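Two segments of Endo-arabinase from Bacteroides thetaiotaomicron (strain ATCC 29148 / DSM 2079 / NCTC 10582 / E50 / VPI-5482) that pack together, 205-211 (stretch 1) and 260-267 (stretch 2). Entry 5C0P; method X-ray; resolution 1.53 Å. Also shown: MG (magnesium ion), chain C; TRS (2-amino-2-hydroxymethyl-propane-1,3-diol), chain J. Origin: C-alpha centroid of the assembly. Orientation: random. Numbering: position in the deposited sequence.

Stretch 1, residues 205-211: DAPFIYR
Stretch 2, residues 260-267: GHAMVFKD

Two strands, 205-211 and 260-266, run side by side in nearly the same direction, their axes 15° apart and 6.6 Å apart at closest approach. No direct hydrogen bond crosses between the stretches; side chains and one water fill the gap. The CA atoms of Ala206 and His261 lie 5.2 Å apart, those of Phe208 and Met263 6.2 Å, and those of Tyr210 and Val264 7.3 Å, so the strands diverge toward their C-terminal ends and larger side chains take up the widening space.

From Ala206 onward the side chains of stretch 1 alternate: Ala206, Phe208 and Tyr210 point toward the partner, while Pro207 and Ile209 (chi1 m, chi2 t) point away. Asp205 also points toward it. Most of the backbone is extended, but Ala206 has phi/psi 63/40 and His261 has 55/71, so the closest pair joins two residues with positive phi. In stretch 2 the CA-to-CB bonds of Ala262, Met263 and Val264 point sideways.

At the narrow end, Ala206 CB sits over one face of the His261 imidazole, 3.3 Å from His261 ND1 and 3.5 Å from the ring centroid, 18° off the normal, a CH-pi contact. A methyl is compact enough to fit at this short spacing. His261 leaves its backbone sideways, but chi1 t (-163°) and chi2 115° bring the ring nearer to stretch 1 and set both nitrogens to work. His261 NE2 binds the magnesium ion at 2.2 Å, and four waters lie 2.1 Å from the magnesium ion, which also takes one atom from elsewhere in the structure; His261 ND1 donates a hydrogen bond to TRS O2 at 2.8 Å, with the acceptor at the ring edge. Metal and hydrogen bond thus fix the imidazole while its face remains available to the methyl. Asp205, chi1 m, accepts a weak hydrogen bond at OD2 from TRS N at 3.3 Å.

Next along the strands, the carbonyls Ala206 O and Ala262 O approach to 4.2 Å. Neither can donate to the other, so water 1 gives a hydrogen bond to each, 2.7 Å to Ala206 O and 2.7 Å to Ala262 O, and bridges the backbones.

Phe208 adopts chi1 t (-171°) with chi2 84°, which lays a ring face under Met263. Selenomethionine Met263 CB stands 3.8 Å from the Phe208 ring centroid, only 6° off the normal, a nearly axial CH-pi contact; its chi angles are all p (51°, 82°, 67°). The same ring reaches Val264, with Phe208 CE2 3.9 Å from Val264 CG2 and 3.6 Å from Val264 O.

Tyr210 repeats the Phe208 conformation, chi1 t (-178°) and chi2 78°. Val264, chi1 m (-63°), places CG2 against both aromatics, 3.6 Å from Tyr210 CD1, so one methyl serves two rings. Farther out, Lys266 is m at chi1 and t thereafter; this extended chain brings Lys266 CE within 3.6 Å of Tyr210 OH, a contact through its aliphatic part. The rule is small against ring where the backbones are close, and aromatics against aliphatic side chains where they part.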

# COMPACT_ATOMS: atom_id res chain seq x y z
N ASP A 205 3.58 4.20 -7.52
CA ASP A 205 2.86 4.20 -6.25
C ASP A 205 2.40 2.78 -5.92
O ASP A 205 2.12 1.98 -6.81
CB ASP A 205 1.58 5.07 -6.33
CG ASP A 205 1.83 6.56 -6.14
OD1 ASP A 205 2.93 6.99 -5.73
OD2 ASP A 205 0.87 7.34 -6.36
N ALA A 206 2.30 2.49 -4.62
CA ALA A 206 1.41 1.44 -4.11
C ALA A 206 1.64 -0.02 -4.52
O ALA A 206 0.67 -0.74 -4.72
CB ALA A 206 -0.03 1.83 -4.44
N PRO A 207 2.89 -0.49 -4.60
CA PRO A 207 3.05 -1.91 -4.96
C PRO A 207 2.38 -2.86 -3.96
O PRO A 207 2.50 -2.70 -2.74
CB PRO A 207 4.56 -2.11 -4.93
CG PRO A 207 5.07 -1.04 -3.99
CD PRO A 207 4.17 0.13 -4.23
N PHE A 208 1.69 -3.87 -4.49
CA PHE A 208 1.04 -4.87 -3.68
C PHE A 208 0.98 -6.17 -4.46
O PHE A 208 0.50 -6.19 -5.59
CB PHE A 208 -0.38 -4.42 -3.32
CG PHE A 208 -1.05 -5.32 -2.30
CD1 PHE A 208 -0.83 -5.14 -0.94
CD2 PHE A 208 -1.86 -6.36 -2.71
CE1 PHE A 208 -1.42 -5.97 -0.01
CE2 PHE A 208 -2.45 -7.21 -1.79
CZ PHE A 208 -2.24 -7.01 -0.44
N ILE A 209 1.46 -7.26 -3.86
CA ILE A 209 1.45 -8.55 -4.54
C ILE A 209 0.35 -9.46 -4.01
O ILE A 209 0.13 -9.55 -2.79
CB ILE A 209 2.83 -9.27 -4.40
CG1 ILE A 209 3.90 -8.52 -5.20
CG2 ILE A 209 2.73 -10.72 -4.88
CD1 ILE A 209 5.34 -9.04 -4.96
N TYR A 210 -0.34 -10.13 -4.93
CA TYR A 210 -1.28 -11.19 -4.59
C TYR A 210 -0.82 -12.48 -5.26
O TYR A 210 -0.56 -12.51 -6.47
CB TYR A 210 -2.68 -10.82 -5.09
CG TYR A 210 -3.73 -11.85 -4.74
CD1 TYR A 210 -4.27 -11.91 -3.46
CD2 TYR A 210 -4.20 -12.74 -5.69
CE1 TYR A 210 -5.24 -12.85 -3.12
CE2 TYR A 210 -5.17 -13.68 -5.36
CZ TYR A 210 -5.68 -13.73 -4.08
OH TYR A 210 -6.64 -14.67 -3.77
N ARG A 211 -0.72 -13.56 -4.49
CA ARG A 211 -0.25 -14.84 -5.01
C ARG A 211 -1.44 -15.71 -5.40
O ARG A 211 -2.35 -15.92 -4.60
CB ARG A 211 0.60 -15.57 -3.97
CG ARG A 211 1.15 -16.90 -4.47
CD ARG A 211 2.02 -17.59 -3.43
NE ARG A 211 1.27 -18.03 -2.25
CZ ARG A 211 1.32 -17.44 -1.06
NH1 ARG A 211 2.07 -16.35 -0.89
NH2 ARG A 211 0.61 -17.92 -0.05
N GLY A 260 -6.85 4.93 -7.70
CA GLY A 260 -5.64 4.13 -7.54
C GLY A 260 -5.26 3.86 -6.10
O GLY A 260 -6.05 4.08 -5.18
N HIS A 261 -4.02 3.40 -5.93
CA HIS A 261 -3.51 2.88 -4.67
C HIS A 261 -4.40 1.76 -4.14
O HIS A 261 -5.13 1.91 -3.14
CB HIS A 261 -3.27 3.96 -3.61
CG HIS A 261 -2.38 3.51 -2.50
ND1 HIS A 261 -1.13 4.05 -2.27
CD2 HIS A 261 -2.54 2.53 -1.57
CE1 HIS A 261 -0.57 3.44 -1.24
NE2 HIS A 261 -1.40 2.51 -0.80
N ALA A 262 -4.34 0.63 -4.84
CA ALA A 262 -5.22 -0.50 -4.59
C ALA A 262 -4.53 -1.62 -3.84
O ALA A 262 -3.31 -1.81 -3.93
CB ALA A 262 -5.76 -1.04 -5.91
N MSE A 263 -5.33 -2.37 -3.09
CA MSE A 263 -4.91 -3.66 -2.56
C MSE A 263 -6.09 -4.62 -2.70
O MSE A 263 -7.23 -4.20 -2.95
CB MSE A 263 -4.41 -3.54 -1.11
CG MSE A 263 -5.38 -2.82 -0.17
SE MSE A 263 -6.82 -3.93 0.53
CE MSE A 263 -5.73 -5.12 1.63
N VAL A 264 -5.82 -5.91 -2.59
CA VAL A 264 -6.88 -6.91 -2.65
C VAL A 264 -6.88 -7.73 -1.37
O VAL A 264 -5.85 -7.90 -0.69
CB VAL A 264 -6.76 -7.83 -3.88
CG1 VAL A 264 -6.93 -7.02 -5.18
CG2 VAL A 264 -5.44 -8.56 -3.89
N PHE A 265 -8.06 -8.23 -1.03
CA PHE A 265 -8.24 -9.04 0.17
C PHE A 265 -9.44 -9.94 -0.00
O PHE A 265 -10.31 -9.69 -0.83
CB PHE A 265 -8.45 -8.14 1.39
CG PHE A 265 -9.72 -7.32 1.35
CD1 PHE A 265 -10.89 -7.77 1.96
CD2 PHE A 265 -9.74 -6.08 0.72
CE1 PHE A 265 -12.06 -7.01 1.92
CE2 PHE A 265 -10.90 -5.32 0.67
CZ PHE A 265 -12.06 -5.77 1.28
N LYS A 266 -9.50 -10.99 0.81
CA LYS A 266 -10.71 -11.79 0.87
C LYS A 266 -11.55 -11.35 2.04
O LYS A 266 -11.04 -11.20 3.16
CB LYS A 266 -10.39 -13.28 0.96
CG LYS A 266 -9.83 -13.82 -0.35
CD LYS A 266 -9.54 -15.30 -0.26
CE LYS A 266 -9.25 -15.86 -1.64
NZ LYS A 266 -8.86 -17.29 -1.59
N ASP A 267 -12.84 -11.12 1.79
CA ASP A 267 -13.75 -10.75 2.86
C ASP A 267 -14.03 -11.96 3.76
O ASP A 267 -13.47 -13.05 3.54
CB ASP A 267 -15.03 -10.07 2.35
CG ASP A 267 -15.99 -11.01 1.63
OD1 ASP A 267 -15.84 -12.24 1.67
OD2 ASP A 267 -16.96 -10.48 1.05
MG MG C . -1.12 1.18 0.93
C TRS J . 0.75 8.34 -2.10
C1 TRS J . 2.26 8.36 -1.93
C2 TRS J . 0.26 6.90 -1.98
C3 TRS J . 0.07 9.28 -1.09
N TRS J . 0.42 8.85 -3.44
O1 TRS J . 2.65 7.98 -0.62
O2 TRS J . 0.57 6.16 -3.15
O3 TRS J . -1.32 9.46 -1.38
O HOH W 1 -1.62 -1.34 -6.00
O HOH W 2 -2.62 -0.08 0.14
O HOH W 3 -2.44 2.41 2.01
O HOH W 4 0.20 -0.25 0.13
O HOH W 5 0.64 2.25 1.46